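Local structure of 6-phosphogluconolactonase (Trypanosoma cruzi, 6VYE) at residues Lys30-Ile35 and Leu46-Ser51; Lys57-Leu62 and Ile163-Leu168; Val113-Gly118 and Val132-Ala137. The protein probably hydrolyses 6-phospho-D-glucono-1,5-lactone to 6-phosphogluconate, the second step of the oxidative pentose phosphate pathway. All coordinates share one frame; numbering follows the deposited sequence.

Contact 1 of 3, residues Lys30-Ile35 and Leu46-Ser51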
loop_
_atom_site.group_PDB
_atom_site.type_symbol
_atom_site.label_atom_id
_atom_site.label_comp_id
_atom_site.label_asym_id
_atom_site.label_seq_id
_atom_site.Cartn_x
_atom_site.Cartn_y
_atom_site.Cartn_z
ATOM N N LYS A 30 -14.990 1.274 5.662
ATOM C CA LYS A 30 -16.253 1.596 4.940
ATOM C C LYS A 30 -15.942 1.688 3.438
ATOM O O LYS A 30 -16.682 1.097 2.613
ATOM C CB LYS A 30 -16.864 2.911 5.442
ATOM C CG LYS A 30 -18.187 3.309 4.797
ATOM C CD LYS A 30 -18.870 4.496 5.452
ATOM C CE LYS A 30 -20.244 4.794 4.878
ATOM N NZ LYS A 30 -20.845 6.032 5.443
ATOM N N LYS A 31 -14.875 2.411 3.099
ATOM C CA LYS A 31 -14.429 2.582 1.693
ATOM C C LYS A 31 -14.155 1.193 1.085
ATOM O O LYS A 31 -14.657 0.947 -0.011
ATOM C CB LYS A 31 -13.196 3.492 1.619
ATOM C CG LYS A 31 -12.772 3.855 0.198
ATOM C CD LYS A 31 -13.941 4.302 -0.657
ATOM C CE LYS A 31 -13.615 5.404 -1.626
ATOM N NZ LYS A 31 -14.837 5.812 -2.356
ATOM N N ILE A 32 -13.337 0.357 1.742
ATOM C CA ILE A 32 -12.999 -0.994 1.204
ATOM C C ILE A 32 -14.275 -1.810 0.966
ATOM O O ILE A 32 -14.438 -2.357 -0.141
ATOM C CB ILE A 32 -11.978 -1.736 2.090
ATOM C CG1 ILE A 32 -10.598 -1.086 2.033
ATOM C CG2 ILE A 32 -11.900 -3.212 1.715
ATOM C CD1 ILE A 32 -9.760 -1.364 3.264
ATOM N N VAL A 33 -15.178 -1.842 1.926
ATOM C CA VAL A 33 -16.457 -2.608 1.828
ATOM C C VAL A 33 -17.302 -2.040 0.688
ATOM O O VAL A 33 -17.810 -2.845 -0.073
ATOM C CB VAL A 33 -17.209 -2.661 3.168
ATOM C CG1 VAL A 33 -18.620 -3.230 3.035
ATOM C CG2 VAL A 33 -16.417 -3.464 4.187
ATOM N N GLU A 34 -17.405 -0.725 0.551
ATOM C CA GLU A 34 -18.128 -0.067 -0.565
ATOM C C GLU A 34 -17.553 -0.528 -1.905
ATOM O O GLU A 34 -18.357 -0.779 -2.828
ATOM C CB GLU A 34 -17.975 1.458 -0.515
ATOM C CG GLU A 34 -19.040 2.153 0.300
ATOM C CD GLU A 34 -18.743 3.604 0.651
ATOM O OE1 GLU A 34 -17.716 4.174 0.147
ATOM O OE2 GLU A 34 -19.515 4.150 1.459
ATOM N N ILE A 35 -16.212 -0.591 -2.030
ATOM C CA ILE A 35 -15.559 -0.991 -3.303
ATOM C C ILE A 35 -15.924 -2.466 -3.550
ATOM O O ILE A 35 -16.201 -2.821 -4.679
ATOM C CB ILE A 35 -14.028 -0.751 -3.242
ATOM C CG1 ILE A 35 -13.703 0.746 -3.176
ATOM C CG2 ILE A 35 -13.327 -1.444 -4.399
ATOM C CD1 ILE A 35 -12.275 1.021 -2.805
ATOM N N LEU A 46 -11.536 -9.620 -5.214
ATOM C CA LEU A 46 -10.824 -8.399 -5.631
ATOM C C LEU A 46 -9.437 -8.406 -4.984
ATOM O O LEU A 46 -9.303 -8.711 -3.760
ATOM C CB LEU A 46 -11.637 -7.170 -5.217
ATOM C CG LEU A 46 -13.074 -7.071 -5.741
ATOM C CD1 LEU A 46 -13.676 -5.776 -5.264
ATOM C CD2 LEU A 46 -13.125 -7.091 -7.264
ATOM N N SER A 47 -8.439 -7.987 -5.755
ATOM C CA SER A 47 -7.027 -7.909 -5.297
ATOM C C SER A 47 -6.849 -6.670 -4.404
ATOM O O SER A 47 -7.156 -5.555 -4.831
ATOM C CB SER A 47 -6.092 -7.952 -6.472
ATOM O OG SER A 47 -6.460 -7.004 -7.438
ATOM N N ILE A 48 -6.379 -6.864 -3.182
ATOM C CA ILE A 48 -5.970 -5.738 -2.293
ATOM C C ILE A 48 -4.475 -5.872 -1.953
ATOM O O ILE A 48 -4.045 -6.948 -1.600
ATOM C CB ILE A 48 -6.862 -5.678 -1.055
ATOM C CG1 ILE A 48 -6.542 -4.417 -0.252
ATOM C CG2 ILE A 48 -6.746 -6.952 -0.219
ATOM C CD1 ILE A 48 -7.619 -4.013 0.700
ATOM N N ALA A 49 -3.724 -4.775 -1.976
ATOM C CA ALA A 49 -2.339 -4.749 -1.488
ATOM C C ALA A 49 -2.366 -4.005 -0.153
ATOM O O ALA A 49 -2.804 -2.813 -0.158
ATOM C CB ALA A 49 -1.420 -4.111 -2.486
ATOM N N LEU A 50 -2.000 -4.714 0.926
ATOM C CA LEU A 50 -2.079 -4.223 2.317
ATOM C C LEU A 50 -0.826 -3.397 2.628
ATOM O O LEU A 50 0.222 -3.721 2.107
ATOM C CB LEU A 50 -2.182 -5.401 3.285
ATOM C CG LEU A 50 -3.355 -6.354 3.103
ATOM C CD1 LEU A 50 -3.322 -7.457 4.158
ATOM C CD2 LEU A 50 -4.652 -5.610 3.190
ATOM N N SER A 51 -0.953 -2.353 3.438
ATOM C CA SER A 51 0.202 -1.674 4.080
ATOM C C SER A 51 0.392 -2.200 5.514
ATOM O O SER A 51 -0.583 -2.770 6.098
ATOM C CB SER A 51 -0.006 -0.184 4.068
ATOM O OG SER A 51 -1.235 0.082 4.724
#
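Ile32 and Ile35 on helix 24-38 face Ile48 and Leu46 on strand 46-50. The Ile32 CA is 9.2 Å from the Ile48 CA, and the Ile35 CA is 9.1 Å from the Leu46 CA, so the helix runs against the direction of the strand while keeping an even height above it. This is the second half of a beta-alpha-beta crossover: the chain leaves strand 14-18, passes through the helix and returns as a parallel strand in the middle of a Rossmann-like sheet. All four residues direct their CB atoms across the interface, and their side chains meet through aliphatic groups alone. Ile48 holds CG1 anti to its backbone N (chi1 -173°), and its extended chain sends CD1 up to Ile32 CD1, 4.3 Å away. That light touch is filled out by the neighbouring strand 163-167, where Leu165 packs on both Ile32 and Ile48, and Ile163 on both Ile35 and Ile48; the helix therefore straddles two strands. One turn further along the helix, at Ile35, Leu46 sends a single branch across. Its CD1 lies 4.4 Å from Ile35 CG2, and the same methyl comes closer still to the helix backbone, 3.9 Å from Ile35 O.

Contact 2 of 3, residues Lys57-Leu62 and Ile163-Leu168; sequences KMLYSL and IVLLGL
Leu165 is the centre of this contact, with Leu59 and Tyr60 closing on it from helix 54-66 above the sheet. The strand leucine points its CB at the helix and gives both branches to Leu59: the two side chains reach toward each other tip to tip, with Leu59 CD2 3.9 Å from Leu165 CD1 and 4.0 Å from Leu165 CD2. On the helix, Leu59 CG stands anti to the backbone N (chi1 162°), which carries the branch point toward the strand. Tyr60 starts off at an angle to the strand, but its ring swings back in. Leu165 CD1 meets it at the edge, near the ring plane, 4.1 Å from Tyr60 CE1, so one methyl is shared between an aliphatic branch and an aromatic rim. The hydroxyl end of that ring is hydrogen-bonded to Ser51 O, just past the end of strand 46-50, which ties down the far end of the ring. Ile32 of helix 24-38 also packs on Leu59, and Met98 and Leu103 of helix 95-104 on Tyr60. Helices packed in this way on the parallel part of a mixed sheet are characteristic of a Rossmann-like alpha/beta fold.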
loop_
_atom_site.group_PDB
_atom_site.type_symbol
_atom_site.label_atom_id
_atom_site.label_comp_id
_atom_site.label_asym_id
_atom_site.label_seq_id
_atom_site.Cartn_x
_atom_site.Cartn_y
_atom_site.Cartn_z
ATOM N N LYS A 57 -3.312 -1.906 11.036
ATOM C CA LYS A 57 -3.509 -3.027 12.004
ATOM C C LYS A 57 -4.901 -2.915 12.621
ATOM O O LYS A 57 -5.582 -3.953 12.796
ATOM C CB LYS A 57 -2.418 -3.023 13.075
ATOM C CG LYS A 57 -2.429 -4.180 14.068
ATOM C CD LYS A 57 -1.501 -3.876 15.252
ATOM C CE LYS A 57 -1.839 -4.618 16.528
ATOM N NZ LYS A 57 -1.323 -3.913 17.730
ATOM N N MET A 58 -5.347 -1.695 12.859
ATOM C CA MET A 58 -6.694 -1.463 13.429
ATOM C C MET A 58 -7.758 -1.668 12.357
ATOM O O MET A 58 -8.810 -2.179 12.712
ATOM C CB MET A 58 -6.802 -0.059 14.018
ATOM C CG MET A 58 -6.037 0.046 15.307
ATOM S SD MET A 58 -5.833 1.759 15.730
ATOM C CE MET A 58 -7.534 2.112 16.179
ATOM N N LEU A 59 -7.510 -1.217 11.120
ATOM C CA LEU A 59 -8.417 -1.451 9.974
ATOM C C LEU A 59 -8.609 -2.970 9.809
ATOM O O LEU A 59 -9.732 -3.391 9.678
ATOM C CB LEU A 59 -7.834 -0.746 8.740
ATOM C CG LEU A 59 -8.352 -1.177 7.371
ATOM C CD1 LEU A 59 -9.846 -1.031 7.278
ATOM C CD2 LEU A 59 -7.684 -0.393 6.256
ATOM N N TYR A 60 -7.550 -3.760 9.895
ATOM C CA TYR A 60 -7.606 -5.224 9.645
ATOM C C TYR A 60 -8.336 -5.932 10.784
ATOM O O TYR A 60 -9.072 -6.919 10.476
ATOM C CB TYR A 60 -6.227 -5.832 9.393
ATOM C CG TYR A 60 -5.407 -5.150 8.341
ATOM C CD1 TYR A 60 -5.982 -4.395 7.344
ATOM C CD2 TYR A 60 -4.022 -5.281 8.354
ATOM C CE1 TYR A 60 -5.203 -3.783 6.371
ATOM C CE2 TYR A 60 -3.231 -4.629 7.432
ATOM C CZ TYR A 60 -3.821 -3.881 6.433
ATOM O OH TYR A 60 -3.007 -3.267 5.535
ATOM N N SER A 61 -8.199 -5.435 12.023
ATOM C CA SER A 61 -8.923 -5.964 13.207
ATOM C C SER A 61 -10.398 -5.601 13.071
ATOM O O SER A 61 -11.237 -6.420 13.431
ATOM C CB SER A 61 -8.379 -5.427 14.499
ATOM O OG SER A 61 -6.974 -5.582 14.492
ATOM N N LEU A 62 -10.681 -4.397 12.604
ATOM C CA LEU A 62 -12.064 -3.960 12.331
ATOM C C LEU A 62 -12.704 -4.875 11.270
ATOM O O LEU A 62 -13.807 -5.357 11.547
ATOM C CB LEU A 62 -12.021 -2.487 11.926
ATOM C CG LEU A 62 -13.362 -1.797 11.718
ATOM C CD1 LEU A 62 -14.334 -2.064 12.880
ATOM C CD2 LEU A 62 -13.137 -0.306 11.542
ATOM N N ILE A 163 -7.537 -2.750 -5.283
ATOM C CA ILE A 163 -7.347 -1.798 -4.163
ATOM C C ILE A 163 -5.864 -1.750 -3.819
ATOM O O ILE A 163 -5.240 -2.820 -3.668
ATOM C CB ILE A 163 -8.233 -2.142 -2.956
ATOM C CG1 ILE A 163 -9.691 -2.380 -3.362
ATOM C CG2 ILE A 163 -8.092 -1.064 -1.898
ATOM C CD1 ILE A 163 -10.620 -2.703 -2.238
ATOM N N VAL A 164 -5.317 -0.539 -3.674
ATOM C CA VAL A 164 -3.996 -0.399 -3.021
ATOM C C VAL A 164 -4.161 0.490 -1.790
ATOM O O VAL A 164 -4.605 1.636 -1.927
ATOM C CB VAL A 164 -2.942 0.134 -3.993
ATOM C CG1 VAL A 164 -1.656 0.455 -3.236
ATOM C CG2 VAL A 164 -2.692 -0.858 -5.117
ATOM N N LEU A 165 -3.835 -0.053 -0.626
ATOM C CA LEU A 165 -3.822 0.691 0.657
ATOM C C LEU A 165 -2.429 1.225 0.960
ATOM O O LEU A 165 -1.496 0.434 1.028
ATOM C CB LEU A 165 -4.205 -0.290 1.749
ATOM C CG LEU A 165 -5.667 -0.356 2.101
ATOM C CD1 LEU A 165 -5.854 -1.563 3.016
ATOM C CD2 LEU A 165 -6.079 0.949 2.801
ATOM N N LEU A 166 -2.308 2.511 1.236
ATOM C CA LEU A 166 -0.989 3.121 1.482
ATOM C C LEU A 166 -0.994 3.923 2.789
ATOM O O LEU A 166 -2.070 4.425 3.191
ATOM C CB LEU A 166 -0.672 4.016 0.286
ATOM C CG LEU A 166 -0.530 3.309 -1.059
ATOM C CD1 LEU A 166 -0.292 4.327 -2.138
ATOM C CD2 LEU A 166 0.586 2.277 -1.059
ATOM N N GLY A 167 0.155 4.043 3.432
ATOM C CA GLY A 167 0.327 4.985 4.563
ATOM C C GLY A 167 1.376 6.018 4.196
ATOM O O GLY A 167 2.223 5.666 3.384
ATOM N N LEU A 168 1.253 7.259 4.668
ATOM C CA LEU A 168 2.251 8.323 4.427
ATOM C C LEU A 168 3.224 8.355 5.608
ATOM O O LEU A 168 2.755 8.588 6.763
ATOM C CB LEU A 168 1.540 9.654 4.279
ATOM C CG LEU A 168 2.409 10.762 3.703
ATOM C CD1 LEU A 168 2.755 10.450 2.245
ATOM C CD2 LEU A 168 1.731 12.125 3.817
#

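Contact 3 of 3, residues Val113-Gly118 and Val132-Ala137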
loop_
_atom_site.group_PDB
_atom_site.type_symbol
_atom_site.label_atom_id
_atom_site.label_comp_id
_atom_site.label_asym_id
_atom_site.label_seq_id
_atom_site.Cartn_x
_atom_site.Cartn_y
_atom_site.Cartn_z
ATOM N N VAL A 113 -1.580 -14.004 0.166
ATOM C CA VAL A 113 -0.420 -14.093 -0.760
ATOM C C VAL A 113 0.734 -13.291 -0.179
ATOM O O VAL A 113 0.963 -12.161 -0.582
ATOM C CB VAL A 113 -0.851 -13.635 -2.171
ATOM C CG1 VAL A 113 0.154 -14.054 -3.221
ATOM C CG2 VAL A 113 -2.246 -14.167 -2.509
ATOM N N PRO A 114 1.476 -13.849 0.800
ATOM C CA PRO A 114 2.629 -13.176 1.402
ATOM C C PRO A 114 3.837 -13.150 0.456
ATOM O O PRO A 114 3.870 -13.914 -0.501
ATOM C CB PRO A 114 3.037 -14.025 2.616
ATOM C CG PRO A 114 2.097 -15.230 2.618
ATOM C CD PRO A 114 1.289 -15.205 1.332
ATOM N N VAL A 115 4.783 -12.257 0.712
ATOM C CA VAL A 115 6.113 -12.280 0.040
ATOM C C VAL A 115 6.895 -13.475 0.617
ATOM O O VAL A 115 6.885 -13.653 1.841
ATOM C CB VAL A 115 6.817 -10.926 0.236
ATOM C CG1 VAL A 115 8.251 -10.923 -0.284
ATOM C CG2 VAL A 115 6.027 -9.787 -0.389
ATOM N N ASP A 116 7.513 -14.299 -0.223
ATOM C CA ASP A 116 8.436 -15.374 0.247
ATOM C C ASP A 116 9.682 -14.694 0.827
ATOM O O ASP A 116 10.351 -13.995 0.071
ATOM C CB ASP A 116 8.779 -16.376 -0.864
ATOM C CG ASP A 116 9.153 -17.756 -0.326
ATOM O OD1 ASP A 116 8.268 -18.435 0.238
ATOM O OD2 ASP A 116 10.313 -18.150 -0.483
ATOM N N VAL A 117 9.941 -14.836 2.128
ATOM C CA VAL A 117 11.110 -14.198 2.819
ATOM C C VAL A 117 12.085 -15.278 3.323
ATOM O O VAL A 117 12.876 -14.971 4.218
ATOM C CB VAL A 117 10.647 -13.275 3.968
ATOM C CG1 VAL A 117 9.818 -12.119 3.434
ATOM C CG2 VAL A 117 9.880 -14.028 5.064
ATOM N N GLY A 118 12.021 -16.489 2.766
ATOM C CA GLY A 118 12.876 -17.632 3.132
ATOM C C GLY A 118 14.345 -17.287 3.006
ATOM O O GLY A 118 15.136 -17.819 3.794
ATOM N N VAL A 132 16.217 -8.338 -4.467
ATOM C CA VAL A 132 15.830 -8.305 -5.900
ATOM C C VAL A 132 15.261 -9.678 -6.317
ATOM O O VAL A 132 14.272 -9.688 -7.067
ATOM C CB VAL A 132 16.997 -7.833 -6.787
ATOM C CG1 VAL A 132 16.731 -8.087 -8.259
ATOM C CG2 VAL A 132 17.305 -6.365 -6.570
ATOM N N LYS A 133 15.817 -10.800 -5.853
ATOM C CA LYS A 133 15.311 -12.151 -6.243
ATOM C C LYS A 133 13.934 -12.381 -5.606
ATOM O O LYS A 133 13.076 -13.007 -6.244
ATOM C CB LYS A 133 16.322 -13.250 -5.882
ATOM C CG LYS A 133 17.522 -13.323 -6.826
ATOM C CD LYS A 133 18.690 -14.139 -6.332
ATOM C CE LYS A 133 18.316 -15.570 -6.037
ATOM N NZ LYS A 133 19.521 -16.351 -5.678
ATOM N N SER A 134 13.725 -11.874 -4.395
ATOM C CA SER A 134 12.421 -11.926 -3.686
ATOM C C SER A 134 11.362 -11.071 -4.415
ATOM O O SER A 134 10.228 -11.546 -4.593
ATOM C CB SER A 134 12.614 -11.522 -2.263
ATOM O OG SER A 134 11.389 -11.646 -1.559
ATOM N N ALA A 135 11.718 -9.879 -4.889
ATOM C CA ALA A 135 10.831 -8.982 -5.671
ATOM C C ALA A 135 10.417 -9.671 -6.970
ATOM O O ALA A 135 9.217 -9.599 -7.318
ATOM C CB ALA A 135 11.509 -7.667 -5.953
ATOM N N ASP A 136 11.368 -10.309 -7.665
ATOM C CA ASP A 136 11.104 -11.017 -8.945
ATOM C C ASP A 136 10.162 -12.199 -8.674
ATOM O O ASP A 136 9.280 -12.462 -9.517
ATOM C CB ASP A 136 12.384 -11.488 -9.633
ATOM C CG ASP A 136 13.340 -10.384 -10.070
ATOM O OD1 ASP A 136 12.933 -9.191 -10.094
ATOM O OD2 ASP A 136 14.514 -10.722 -10.402
ATOM N N ALA A 137 10.359 -12.909 -7.567
ATOM C CA ALA A 137 9.521 -14.076 -7.203
ATOM C C ALA A 137 8.094 -13.581 -6.907
ATOM O O ALA A 137 7.154 -14.209 -7.419
ATOM C CB ALA A 137 10.118 -14.827 -6.041
#
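Ser134 and Asp116 are joined by the one hydrogen bond between segments 113-118 and 132-137. It is a link from a helix side chain to a loop backbone at the side of the Rossmann-like alpha/beta domain, where helix 128-146 packs against strands 191-194 and 206-209. Ser134 OG donates to Asp116 O at 3.0 Å, and the C=O...OG angle of 163° brings the hydroxyl in almost head-on to the carbonyl. The serine can do this because its OG is turned anti to the backbone N (chi1 -177°), out from the helix toward the loop. The backbones come close here, with the Asp116 CA 6.6 Å from the Ser134 CA; Asp116 takes part through its carbonyl, while its carboxylate stays at the exposed margin.

Further out, Val115 also packs on Tyr138, one turn along the helix from Ser134, and the Tyr138 hydroxyl is hydrogen-bonded to Val113 O; the two helix residues thus follow one another along the helix, and each meets a different part of the loop. The sheet side is set by strand 77-85, whose Glu84 touches Val115, and by Val207 of strand 206-209, against which Ser134 rests. Ser134 is buried, and the bond to Asp116 O gives its hydroxyl a partner there. Beside this bond, Val115 lays its CG1 branch 3.5 Å from the same Ser134 OG, so a methyl flanks the polar group.

From the N terminus, helix 24-38 leads into strand 46-50, and contact 1 closes this short loop. The chain continues directly into helix 54-66, the first partner of contact 2, whose second partner, strand 163-167, follows some hundred residues later. Contact 3 is nested inside that long loop, joining 113-118 to 132-137 within the region between helix 95-104 and the returning strand. Contacts 1 and 2 are in series along the chain yet adjoin in space, their centres about 8 Å apart, because strands 46-50 and 163-167 are neighbours in the main sheet. Contact 3 lies apart, its centre about 22 Å from that of contact 1, toward the sheet edge formed by strand 191-194.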